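Long-range contacts in citrate synthase (Metallosphaera sedula, PDB 6ABX), which probably condenses oxaloacetate with acetyl-CoA and water to give citrate and CoA, a step of the tricarboxylic acid cycle: residues A[42-47]-A[63-68]; A[50-55]-A[115-120]; A[68-73]-A[142-147]; A[148-153]-A[164-169]. All blocks are in the same frame, centred on the assembly; numbering follows the deposited sequence.

Contact 1 (A[42-47]-A[63-68]); sequences NFEEVA and DFKSRL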
# COMPACT_ATOMS: atom_id res chain seq x y z
N ASN A 42 -11.95 -25.95 8.30
CA ASN A 42 -12.21 -25.66 6.93
C ASN A 42 -12.03 -24.15 6.72
O ASN A 42 -11.93 -23.40 7.72
CB ASN A 42 -13.58 -26.16 6.46
CG ASN A 42 -14.66 -25.65 7.38
OD1 ASN A 42 -14.97 -24.47 7.35
ND2 ASN A 42 -15.20 -26.53 8.20
N PHE A 43 -11.94 -23.72 5.46
CA PHE A 43 -11.69 -22.31 5.11
C PHE A 43 -12.62 -21.36 5.89
O PHE A 43 -12.15 -20.46 6.63
CB PHE A 43 -11.84 -22.06 3.63
CG PHE A 43 -11.56 -20.65 3.21
CD1 PHE A 43 -12.48 -19.64 3.33
CD2 PHE A 43 -10.34 -20.37 2.62
CE1 PHE A 43 -12.21 -18.36 2.87
CE2 PHE A 43 -10.06 -19.09 2.18
CZ PHE A 43 -10.99 -18.10 2.29
N GLU A 44 -13.91 -21.57 5.80
CA GLU A 44 -14.85 -20.65 6.44
C GLU A 44 -14.72 -20.66 7.98
O GLU A 44 -14.78 -19.61 8.65
CB GLU A 44 -16.28 -20.92 6.00
CG GLU A 44 -16.54 -20.62 4.55
CD GLU A 44 -16.34 -21.75 3.55
OE1 GLU A 44 -15.61 -22.69 3.84
OE2 GLU A 44 -17.05 -21.68 2.51
N GLU A 45 -14.50 -21.84 8.56
CA GLU A 45 -14.42 -21.89 10.01
C GLU A 45 -13.17 -21.12 10.50
O GLU A 45 -13.20 -20.42 11.52
CB GLU A 45 -14.36 -23.33 10.49
CG GLU A 45 -14.31 -23.45 11.96
CD GLU A 45 -14.35 -24.87 12.48
OE1 GLU A 45 -13.27 -25.51 12.57
OE2 GLU A 45 -15.47 -25.34 12.76
N VAL A 46 -12.04 -21.28 9.80
CA VAL A 46 -10.83 -20.54 10.22
C VAL A 46 -10.96 -19.04 9.95
O VAL A 46 -10.42 -18.26 10.76
CB VAL A 46 -9.54 -21.14 9.61
CG1 VAL A 46 -8.32 -20.38 10.09
CG2 VAL A 46 -9.39 -22.60 9.97
N ALA A 47 -11.59 -18.62 8.85
CA ALA A 47 -11.84 -17.19 8.60
C ALA A 47 -12.70 -16.62 9.74
O ALA A 47 -12.38 -15.55 10.29
CB ALA A 47 -12.51 -16.97 7.28
N ASP A 63 -24.65 -19.42 9.06
CA ASP A 63 -24.95 -18.05 8.68
C ASP A 63 -23.76 -17.41 7.95
O ASP A 63 -23.92 -16.69 7.00
CB ASP A 63 -25.33 -17.18 9.89
CG ASP A 63 -26.68 -17.55 10.46
OD1 ASP A 63 -27.35 -18.42 9.85
OD2 ASP A 63 -27.04 -16.98 11.50
N PHE A 64 -22.54 -17.63 8.47
CA PHE A 64 -21.32 -16.99 7.99
C PHE A 64 -20.97 -17.54 6.61
O PHE A 64 -20.57 -16.73 5.72
CB PHE A 64 -20.18 -17.26 8.97
CG PHE A 64 -18.85 -16.68 8.59
CD1 PHE A 64 -18.63 -15.30 8.57
CD2 PHE A 64 -17.82 -17.52 8.24
CE1 PHE A 64 -17.38 -14.79 8.28
CE2 PHE A 64 -16.58 -17.01 7.90
CZ PHE A 64 -16.36 -15.64 7.93
N LYS A 65 -21.12 -18.86 6.44
CA LYS A 65 -20.87 -19.52 5.10
C LYS A 65 -21.80 -18.89 4.05
O LYS A 65 -21.38 -18.55 2.97
CB LYS A 65 -21.12 -21.03 5.14
CG LYS A 65 -20.00 -21.82 5.79
CD LYS A 65 -20.46 -23.22 6.16
CE LYS A 65 -20.80 -24.11 4.99
NZ LYS A 65 -21.36 -25.39 5.49
N SER A 66 -23.05 -18.64 4.44
CA SER A 66 -24.04 -18.00 3.56
C SER A 66 -23.65 -16.57 3.22
O SER A 66 -23.76 -16.17 2.09
CB SER A 66 -25.42 -18.05 4.14
OG SER A 66 -25.87 -19.37 4.15
N ARG A 67 -23.19 -15.82 4.21
CA ARG A 67 -22.82 -14.49 4.02
C ARG A 67 -21.68 -14.37 3.03
O ARG A 67 -21.74 -13.50 2.15
CB ARG A 67 -22.44 -13.84 5.34
CG ARG A 67 -22.15 -12.36 5.17
CD ARG A 67 -21.86 -11.67 6.47
NE ARG A 67 -21.69 -10.24 6.22
CZ ARG A 67 -21.30 -9.38 7.14
NH1 ARG A 67 -21.04 -9.81 8.37
NH2 ARG A 67 -21.20 -8.10 6.82
N LEU A 68 -20.62 -15.17 3.21
CA LEU A 68 -19.52 -15.16 2.23
C LEU A 68 -20.03 -15.54 0.83
O LEU A 68 -19.73 -14.82 -0.18
CB LEU A 68 -18.41 -16.13 2.67
CG LEU A 68 -17.35 -15.59 3.63
CD1 LEU A 68 -16.57 -16.74 4.25
CD2 LEU A 68 -16.42 -14.64 2.91
O HOH W 1 -19.38 -20.47 1.69
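In the mostly helical fold of citrate synthase, helix 43-52 packs on helix 58-69 through Glu44, Ala47, Phe64, Lys65 and Leu68. The two short helical segments run at 102° to each other, with their axes 10.0 Å apart. Phe64 turns the rim of its ring to the other helix. Phe64 CE2 lies 3.2 Å from Glu44 O, and Ala47 CB is 4.1 Å from that same Phe64 atom. The Phe64 ring also meets the Tyr48 ring edge-to-face. Glu44 supplies its aliphatic part. Glu44 CB meets Lys65 CG at 3.8 Å, the two side chains crossing at about a right angle. Glu44 CG touches Leu68 CD1 at 3.9 Å. An alanine in place of Phe64 would probably open a gap beside Ala47 and leave Tyr48 without its edge-to-face partner. A water donates to Glu44 OE2 at 2.8 Å and to Lys65 O at 3.1 Å, so it bridges the two helices. Glu44 OE2 also accepts from His148 N. Lys65 NZ is 6.4 Å from Glu44 OE2, not in contact. This buried carboxylate oxygen thus has two donors, which probably help to stabilise its negative charge.

Contact 2 (A[50-55]-A[115-120]); sequences LWYGKL and KAIKMT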
# COMPACT_ATOMS: atom_id res chain seq x y z
N LEU A 50 -10.41 -16.30 12.81
CA LEU A 50 -9.45 -15.21 12.76
C LEU A 50 -10.15 -13.86 12.97
O LEU A 50 -9.64 -12.99 13.72
CB LEU A 50 -8.70 -15.27 11.41
CG LEU A 50 -7.63 -16.35 11.36
CD1 LEU A 50 -7.09 -16.56 9.95
CD2 LEU A 50 -6.48 -16.05 12.32
N TRP A 51 -11.30 -13.65 12.34
CA TRP A 51 -12.00 -12.35 12.42
C TRP A 51 -12.70 -12.14 13.76
O TRP A 51 -12.63 -11.05 14.28
CB TRP A 51 -13.01 -12.17 11.29
CG TRP A 51 -12.37 -11.76 9.98
CD1 TRP A 51 -11.35 -10.89 9.79
CD2 TRP A 51 -12.78 -12.19 8.67
NE1 TRP A 51 -11.06 -10.76 8.45
CE2 TRP A 51 -11.93 -11.53 7.73
CE3 TRP A 51 -13.80 -13.02 8.19
CZ2 TRP A 51 -12.05 -11.71 6.36
CZ3 TRP A 51 -13.92 -13.19 6.83
CH2 TRP A 51 -13.04 -12.55 5.93
N TYR A 52 -13.31 -13.19 14.31
CA TYR A 52 -14.22 -13.00 15.49
C TYR A 52 -13.62 -13.53 16.79
O TYR A 52 -14.21 -13.27 17.85
CB TYR A 52 -15.57 -13.65 15.20
CG TYR A 52 -16.31 -13.05 14.04
CD1 TYR A 52 -16.69 -11.71 14.04
CD2 TYR A 52 -16.63 -13.80 12.90
CE1 TYR A 52 -17.36 -11.15 12.98
CE2 TYR A 52 -17.33 -13.24 11.84
CZ TYR A 52 -17.67 -11.90 11.87
OH TYR A 52 -18.34 -11.32 10.84
N GLY A 53 -12.54 -14.30 16.74
CA GLY A 53 -11.75 -14.64 17.89
C GLY A 53 -12.14 -15.94 18.58
O GLY A 53 -11.52 -16.29 19.55
N LYS A 54 -13.12 -16.65 18.04
CA LYS A 54 -13.58 -17.88 18.65
C LYS A 54 -14.08 -18.83 17.57
O LYS A 54 -14.46 -18.40 16.48
CB LYS A 54 -14.69 -17.58 19.66
CG LYS A 54 -16.00 -17.09 19.07
CD LYS A 54 -16.98 -16.55 20.11
CE LYS A 54 -18.35 -16.13 19.56
NZ LYS A 54 -18.37 -15.83 18.09
N LEU A 55 -14.06 -20.13 17.89
CA LEU A 55 -14.68 -21.09 16.97
C LEU A 55 -16.19 -20.88 16.95
O LEU A 55 -16.85 -20.69 17.99
CB LEU A 55 -14.32 -22.52 17.35
CG LEU A 55 -12.86 -22.93 17.18
CD1 LEU A 55 -12.59 -24.25 17.84
CD2 LEU A 55 -12.46 -23.00 15.72
N LYS A 115 -16.45 -5.42 4.88
CA LYS A 115 -15.64 -5.13 3.67
C LYS A 115 -14.57 -6.20 3.49
O LYS A 115 -14.31 -6.61 2.35
CB LYS A 115 -15.08 -3.71 3.74
CG LYS A 115 -16.15 -2.65 3.58
CD LYS A 115 -15.71 -1.26 3.98
CE LYS A 115 -16.79 -0.24 3.69
NZ LYS A 115 -16.46 1.07 4.27
N ALA A 116 -14.02 -6.72 4.59
CA ALA A 116 -13.05 -7.84 4.56
C ALA A 116 -13.71 -9.08 3.95
O ALA A 116 -13.14 -9.78 3.13
CB ALA A 116 -12.52 -8.09 5.95
N ILE A 117 -14.95 -9.32 4.35
CA ILE A 117 -15.74 -10.46 3.83
C ILE A 117 -15.99 -10.30 2.33
O ILE A 117 -15.74 -11.27 1.57
CB ILE A 117 -17.07 -10.62 4.60
CG1 ILE A 117 -16.81 -11.16 6.01
CG2 ILE A 117 -18.05 -11.50 3.83
CD1 ILE A 117 -18.02 -10.98 6.93
N LYS A 118 -16.31 -9.08 1.87
CA LYS A 118 -16.50 -8.85 0.46
C LYS A 118 -15.22 -9.15 -0.33
O LYS A 118 -15.24 -9.81 -1.38
CB LYS A 118 -16.99 -7.43 0.21
CG LYS A 118 -18.46 -7.24 0.55
CD LYS A 118 -18.92 -5.83 0.36
CE LYS A 118 -20.43 -5.77 0.43
NZ LYS A 118 -20.92 -4.38 0.36
N MET A 119 -14.09 -8.63 0.13
CA MET A 119 -12.82 -8.85 -0.58
C MET A 119 -12.49 -10.35 -0.61
O MET A 119 -12.05 -10.91 -1.64
CB MET A 119 -11.68 -8.07 0.07
CG MET A 119 -11.75 -6.57 -0.21
SD MET A 119 -10.36 -5.69 0.54
CE MET A 119 -11.09 -5.12 2.07
N THR A 120 -12.68 -11.05 0.51
CA THR A 120 -12.35 -12.43 0.63
C THR A 120 -13.24 -13.28 -0.30
O THR A 120 -12.77 -14.19 -0.97
CB THR A 120 -12.50 -12.91 2.08
OG1 THR A 120 -11.63 -12.13 2.93
CG2 THR A 120 -12.20 -14.38 2.24
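The Trp51 indole meets Thr120 at its edge, where Thr120 CB lies in the ring plane and Thr120 OG1 close to it. Trp51 and Thr120 reach toward each other tip to tip, and Trp51 CH2 comes within 3.3 Å of Thr120 OG1. Ala116 and Ile117 approach the indole obliquely. Ala116 CB is 3.7 Å from Trp51 CZ2, and Ile117 CG1 is 3.6 Å from Trp51 CZ3. One face of the Tyr52 ring is covered from within its own segment: Trp51 CB stands 4.3 Å above the plane, over the ring centre. Across the contact, Tyr52 OH touches Ile117 CD1 at 3.9 Å, the two side chains crossing at about a right angle.

This is helix-to-helix packing in the mostly helical citrate synthase fold. The last turn of helix 43-52 sends a large aromatic side chain against helix 112-134. With CG anti to the carbonyl carbon (chi1 -80°), the Trp51 ring sets out toward that helix. Beyond the ring, Trp51 NE1 is hydrogen-bonded to Thr337 OG1 of helix 324-343. Phe64 of helix 58-69 also packs against Trp51, so the indole lies among four helices.

Thr120 OG1 is held by its own helix. Thr120 OG1 donates to Ala116 O at 2.8 Å and lies above that carbonyl's plane. Thr120 N reaches Ala116 O from the opposite face at 2.9 Å. The OG1 bond holds the hydroxyl that lies at the indole edge.

Contact 3 (A[68-73]-A[142-147]); sequences LAEERS and PDPSLS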
# COMPACT_ATOMS: atom_id res chain seq x y z
N LEU A 68 -20.62 -15.17 3.21
CA LEU A 68 -19.52 -15.16 2.23
C LEU A 68 -20.03 -15.54 0.83
O LEU A 68 -19.73 -14.82 -0.18
CB LEU A 68 -18.41 -16.13 2.67
CG LEU A 68 -17.35 -15.59 3.63
CD1 LEU A 68 -16.57 -16.74 4.25
CD2 LEU A 68 -16.42 -14.64 2.91
N ALA A 69 -20.77 -16.63 0.73
CA ALA A 69 -21.17 -17.21 -0.55
C ALA A 69 -21.98 -16.19 -1.37
O ALA A 69 -21.89 -16.11 -2.60
CB ALA A 69 -21.92 -18.49 -0.33
N GLU A 70 -22.82 -15.41 -0.66
CA GLU A 70 -23.67 -14.43 -1.30
C GLU A 70 -22.95 -13.09 -1.60
O GLU A 70 -23.60 -12.18 -2.15
CB GLU A 70 -24.91 -14.19 -0.43
CG GLU A 70 -25.80 -15.39 -0.31
CD GLU A 70 -26.50 -15.89 -1.56
OE1 GLU A 70 -26.96 -17.05 -1.54
OE2 GLU A 70 -26.64 -15.11 -2.56
N GLU A 71 -21.61 -12.97 -1.42
CA GLU A 71 -20.89 -11.74 -1.64
C GLU A 71 -19.79 -11.91 -2.72
O GLU A 71 -18.94 -11.05 -2.90
CB GLU A 71 -20.26 -11.25 -0.35
CG GLU A 71 -21.33 -10.89 0.65
CD GLU A 71 -21.79 -9.45 0.64
OE1 GLU A 71 -22.54 -9.14 1.58
OE2 GLU A 71 -21.38 -8.65 -0.29
N ARG A 72 -19.90 -12.99 -3.50
CA ARG A 72 -18.84 -13.42 -4.46
C ARG A 72 -18.86 -12.72 -5.82
O ARG A 72 -17.83 -12.85 -6.54
CB ARG A 72 -18.91 -14.92 -4.69
CG ARG A 72 -18.48 -15.75 -3.50
CD ARG A 72 -18.76 -17.20 -3.79
NE ARG A 72 -18.43 -18.06 -2.69
CZ ARG A 72 -18.95 -19.25 -2.46
NH1 ARG A 72 -19.73 -19.83 -3.38
NH2 ARG A 72 -18.65 -19.87 -1.33
N SER A 73 -19.96 -12.05 -6.21
CA SER A 73 -20.10 -11.46 -7.55
C SER A 73 -19.25 -10.22 -7.67
O SER A 73 -19.13 -9.48 -6.67
CB SER A 73 -21.54 -11.05 -7.87
OG SER A 73 -22.32 -12.18 -7.95
N PRO A 142 -19.68 -17.37 -9.97
CA PRO A 142 -19.73 -18.10 -8.71
C PRO A 142 -21.08 -18.75 -8.45
O PRO A 142 -22.13 -18.19 -8.83
CB PRO A 142 -19.47 -17.05 -7.60
CG PRO A 142 -19.36 -15.73 -8.31
CD PRO A 142 -19.37 -15.97 -9.81
N ASP A 143 -21.01 -19.89 -7.79
CA ASP A 143 -22.18 -20.68 -7.42
C ASP A 143 -22.33 -20.61 -5.91
O ASP A 143 -21.56 -21.21 -5.15
CB ASP A 143 -22.09 -22.11 -7.93
CG ASP A 143 -23.27 -22.99 -7.56
OD1 ASP A 143 -24.12 -22.56 -6.72
OD2 ASP A 143 -23.38 -24.07 -8.16
N PRO A 144 -23.30 -19.81 -5.43
CA PRO A 144 -23.45 -19.56 -4.01
C PRO A 144 -23.97 -20.75 -3.20
O PRO A 144 -23.80 -20.76 -1.99
CB PRO A 144 -24.34 -18.29 -3.97
CG PRO A 144 -25.14 -18.41 -5.22
CD PRO A 144 -24.25 -19.04 -6.26
N SER A 145 -24.30 -21.88 -3.85
CA SER A 145 -24.61 -23.11 -3.15
C SER A 145 -23.35 -23.90 -2.76
O SER A 145 -23.42 -24.85 -1.99
CB SER A 145 -25.54 -24.00 -3.98
OG SER A 145 -24.83 -24.56 -5.07
N LEU A 146 -22.19 -23.49 -3.28
CA LEU A 146 -20.97 -24.19 -3.04
C LEU A 146 -20.17 -23.49 -1.93
O LEU A 146 -20.20 -22.30 -1.88
CB LEU A 146 -20.14 -24.25 -4.33
CG LEU A 146 -20.78 -24.98 -5.51
CD1 LEU A 146 -19.82 -24.96 -6.71
CD2 LEU A 146 -21.09 -26.42 -5.07
N SER A 147 -19.42 -24.27 -1.17
CA SER A 147 -18.48 -23.69 -0.20
C SER A 147 -17.28 -23.06 -0.91
O SER A 147 -17.11 -23.15 -2.10
CB SER A 147 -18.06 -24.72 0.80
OG SER A 147 -19.18 -24.98 1.66
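Arg72 and Pro142 slide past each other in opposite directions, CB against CB at 3.6 Å. Arg72 runs extended from CG to NE, with CG anti to the carbonyl carbon (chi1 -70°), and Pro142 CB also lies 3.9 Å from Arg72 CD. Past the proline, the guanidinium meets the loop end-on. NH1 and NH2 of Arg72 both donate to Leu146 O, each at 2.9 Å. The oxygen lies in the guanidinium plane, and both nitrogens come to it from the same face of its carbonyl. Asp143 O lies near that plane too, 2.9 Å from Arg72 NH1. Ala69 CA sits over one guanidinium face, offset toward the rim.

Pro144 packs on the end of helix 58-69. Pro144 O is 3.4 Å from Ala69 CB. The Glu70 and Pro144 side chains cross obliquely, with Glu70 OE1 3.8 Å from Pro144 CB. Each side of the contact holds a type I turn, Ala69 to Arg72 and Asp143 to Leu146. Asp143 OD1 braces the second as an Asx turn. Asp143 OD1 accepts from Ser145 N at 3.0 Å and also from Ser145 OG, both on one face of its carboxylate plane.

A leucine in place of Arg72 would probably leave Leu146 O without two donors and let the 142-147 loop shift against the helix end. The contact thus ties the loop before helix 148-157 to the end of helix 58-69, away from the substrate-binding residues. A buried guanidinium grips one backbone carbonyl oxygen with two N-H groups, and the partial negative charge of that oxygen probably helps to stabilise the cation.

Contact 4 (A[148-153]-A[164-169]); sequences HSENFL and SDTRVL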
# COMPACT_ATOMS: atom_id res chain seq x y z
N HIS A 148 -16.51 -22.30 -0.14
CA HIS A 148 -15.49 -21.42 -0.71
C HIS A 148 -14.56 -22.19 -1.64
O HIS A 148 -14.31 -21.71 -2.75
CB HIS A 148 -14.71 -20.72 0.40
CG HIS A 148 -13.61 -19.86 -0.08
ND1 HIS A 148 -13.80 -18.53 -0.32
CD2 HIS A 148 -12.32 -20.15 -0.39
CE1 HIS A 148 -12.65 -18.00 -0.72
NE2 HIS A 148 -11.73 -18.97 -0.79
N SER A 149 -13.93 -23.24 -1.14
CA SER A 149 -12.87 -23.93 -1.92
C SER A 149 -13.49 -24.72 -3.08
O SER A 149 -12.92 -24.74 -4.19
CB SER A 149 -12.04 -24.80 -1.01
OG SER A 149 -11.36 -24.00 -0.04
N GLU A 150 -14.66 -25.32 -2.84
CA GLU A 150 -15.35 -26.06 -3.93
C GLU A 150 -15.68 -25.08 -5.08
O GLU A 150 -15.48 -25.36 -6.28
CB GLU A 150 -16.61 -26.77 -3.43
CG GLU A 150 -17.18 -27.60 -4.57
CD GLU A 150 -18.30 -28.59 -4.31
OE1 GLU A 150 -18.83 -28.60 -3.15
OE2 GLU A 150 -18.64 -29.33 -5.29
N ASN A 151 -16.20 -23.91 -4.72
CA ASN A 151 -16.56 -22.91 -5.69
C ASN A 151 -15.32 -22.41 -6.46
O ASN A 151 -15.42 -22.10 -7.67
CB ASN A 151 -17.24 -21.70 -5.06
CG ASN A 151 -17.63 -20.68 -6.09
OD1 ASN A 151 -18.51 -20.96 -6.93
ND2 ASN A 151 -17.04 -19.50 -6.02
N PHE A 152 -14.19 -22.24 -5.78
CA PHE A 152 -12.99 -21.72 -6.41
C PHE A 152 -12.56 -22.68 -7.54
O PHE A 152 -12.29 -22.26 -8.68
CB PHE A 152 -11.88 -21.56 -5.36
CG PHE A 152 -10.78 -20.58 -5.70
CD1 PHE A 152 -10.59 -20.09 -6.98
CD2 PHE A 152 -9.92 -20.15 -4.71
CE1 PHE A 152 -9.59 -19.18 -7.26
CE2 PHE A 152 -8.89 -19.27 -5.01
CZ PHE A 152 -8.76 -18.74 -6.26
N LEU A 153 -12.58 -23.97 -7.26
CA LEU A 153 -12.21 -24.97 -8.27
C LEU A 153 -13.26 -25.04 -9.38
O LEU A 153 -12.93 -25.16 -10.55
CB LEU A 153 -12.00 -26.34 -7.63
CG LEU A 153 -10.77 -26.45 -6.73
CD1 LEU A 153 -10.73 -27.80 -6.06
CD2 LEU A 153 -9.51 -26.18 -7.50
N SER A 164 -11.83 -34.72 -2.63
CA SER A 164 -10.39 -34.77 -2.27
C SER A 164 -9.67 -33.53 -2.82
O SER A 164 -8.87 -32.95 -2.12
CB SER A 164 -9.69 -36.04 -2.70
OG SER A 164 -9.78 -36.20 -4.10
N ASP A 165 -9.94 -33.12 -4.06
CA ASP A 165 -9.35 -31.88 -4.59
C ASP A 165 -9.79 -30.69 -3.73
O ASP A 165 -8.98 -29.82 -3.39
CB ASP A 165 -9.64 -31.66 -6.08
CG ASP A 165 -8.73 -32.43 -7.04
OD1 ASP A 165 -7.82 -33.12 -6.56
OD2 ASP A 165 -8.89 -32.25 -8.27
N THR A 166 -11.08 -30.62 -3.43
CA THR A 166 -11.59 -29.53 -2.63
C THR A 166 -10.84 -29.45 -1.29
O THR A 166 -10.48 -28.35 -0.86
CB THR A 166 -13.08 -29.66 -2.36
OG1 THR A 166 -13.64 -29.63 -3.69
CG2 THR A 166 -13.62 -28.56 -1.47
N ARG A 167 -10.71 -30.59 -0.61
CA ARG A 167 -10.08 -30.62 0.67
C ARG A 167 -8.64 -30.11 0.61
O ARG A 167 -8.19 -29.34 1.49
CB ARG A 167 -10.06 -32.05 1.21
CG ARG A 167 -9.48 -32.15 2.61
CD ARG A 167 -10.49 -31.61 3.59
NE ARG A 167 -10.06 -31.79 4.96
CZ ARG A 167 -10.30 -32.89 5.69
NH1 ARG A 167 -10.82 -33.98 5.13
NH2 ARG A 167 -10.05 -32.86 6.99
N VAL A 168 -7.89 -30.54 -0.40
CA VAL A 168 -6.48 -30.10 -0.57
C VAL A 168 -6.42 -28.58 -0.77
O VAL A 168 -5.61 -27.91 -0.13
CB VAL A 168 -5.75 -30.87 -1.69
CG1 VAL A 168 -4.33 -30.34 -1.80
CG2 VAL A 168 -5.73 -32.37 -1.39
N LEU A 169 -7.31 -28.03 -1.59
CA LEU A 169 -7.32 -26.56 -1.79
C LEU A 169 -7.67 -25.87 -0.47
O LEU A 169 -7.03 -24.84 -0.07
CB LEU A 169 -8.32 -26.13 -2.86
CG LEU A 169 -8.37 -24.62 -3.05
CD1 LEU A 169 -7.02 -24.04 -3.37
CD2 LEU A 169 -9.36 -24.25 -4.14
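Leu169 CD2 is met by Ser149, Phe152 and Leu153 of helix 148-157. Leu169 CD2 lies 3.6 Å from Ser149 O, 3.7 Å from Leu153 CG and 3.9 Å from Phe152 CB. Leu153 and Leu169 reach toward each other tip to tip, with Leu153 CD2 also touching Leu169 CD2. Phe152 instead crosses Leu169 at about a right angle. Leu153 CD1 rests on the backbone of the partner helix, 3.8 Å from Asp165 O.

Thr166 fills the next position. Thr166 CG2 comes to 3.7 Å from Glu150 N and also touches Glu150 CB. The Thr166 methyl is anti to its own backbone N, which sets it against the Glu150 backbone. Ser149 CB lies 3.9 Å from Thr166 O.

The two helical segments run at 111° to each other with axes 8.6 Å apart, a close crossing in the helical body of citrate synthase. They follow one another in the chain, joined by a short link. The backbones come nearest at Glu150 and Thr166, whose CA atoms are 5.3 Å apart. There the Glu150 side chain points away overall, while its CB rests on Thr166 CG2.

Polar groups around this apolar middle are held from outside it. Ser149 OG bonds to Asp170 OD1, further along helix 163-174. Thr166 OG1 bonds to Ser162 O, and Asp165 OD2 forms a salt bridge with Arg157 at the end of the first helix. Further out, Phe319 meets the Phe152 ring edge-to-face, and Phe314 of helix 310-316 packs on Leu169.

How the contacts relate
All four contacts belong to the mostly helical citrate synthase fold. Contacts 1 and 2 share helix 43-52, and their centres are about 8 Å apart. Contacts 1 and 3 share helix 58-69 and Leu68, with centres about 11 Å apart. The centre of contact 4 lies about 13 Å from that of contact 3 and about 19 Å from that of contact 2. Along the chain, the segments of contact 2 alternate with those of contacts 1 and 3. Contact 4 follows the others in series. Asn151 of contact 4 takes a bond from Asp143 N of contact 3, and Leu68 packs on Ile117 of contact 2. Early and later helices are thus joined into one continuous packed region.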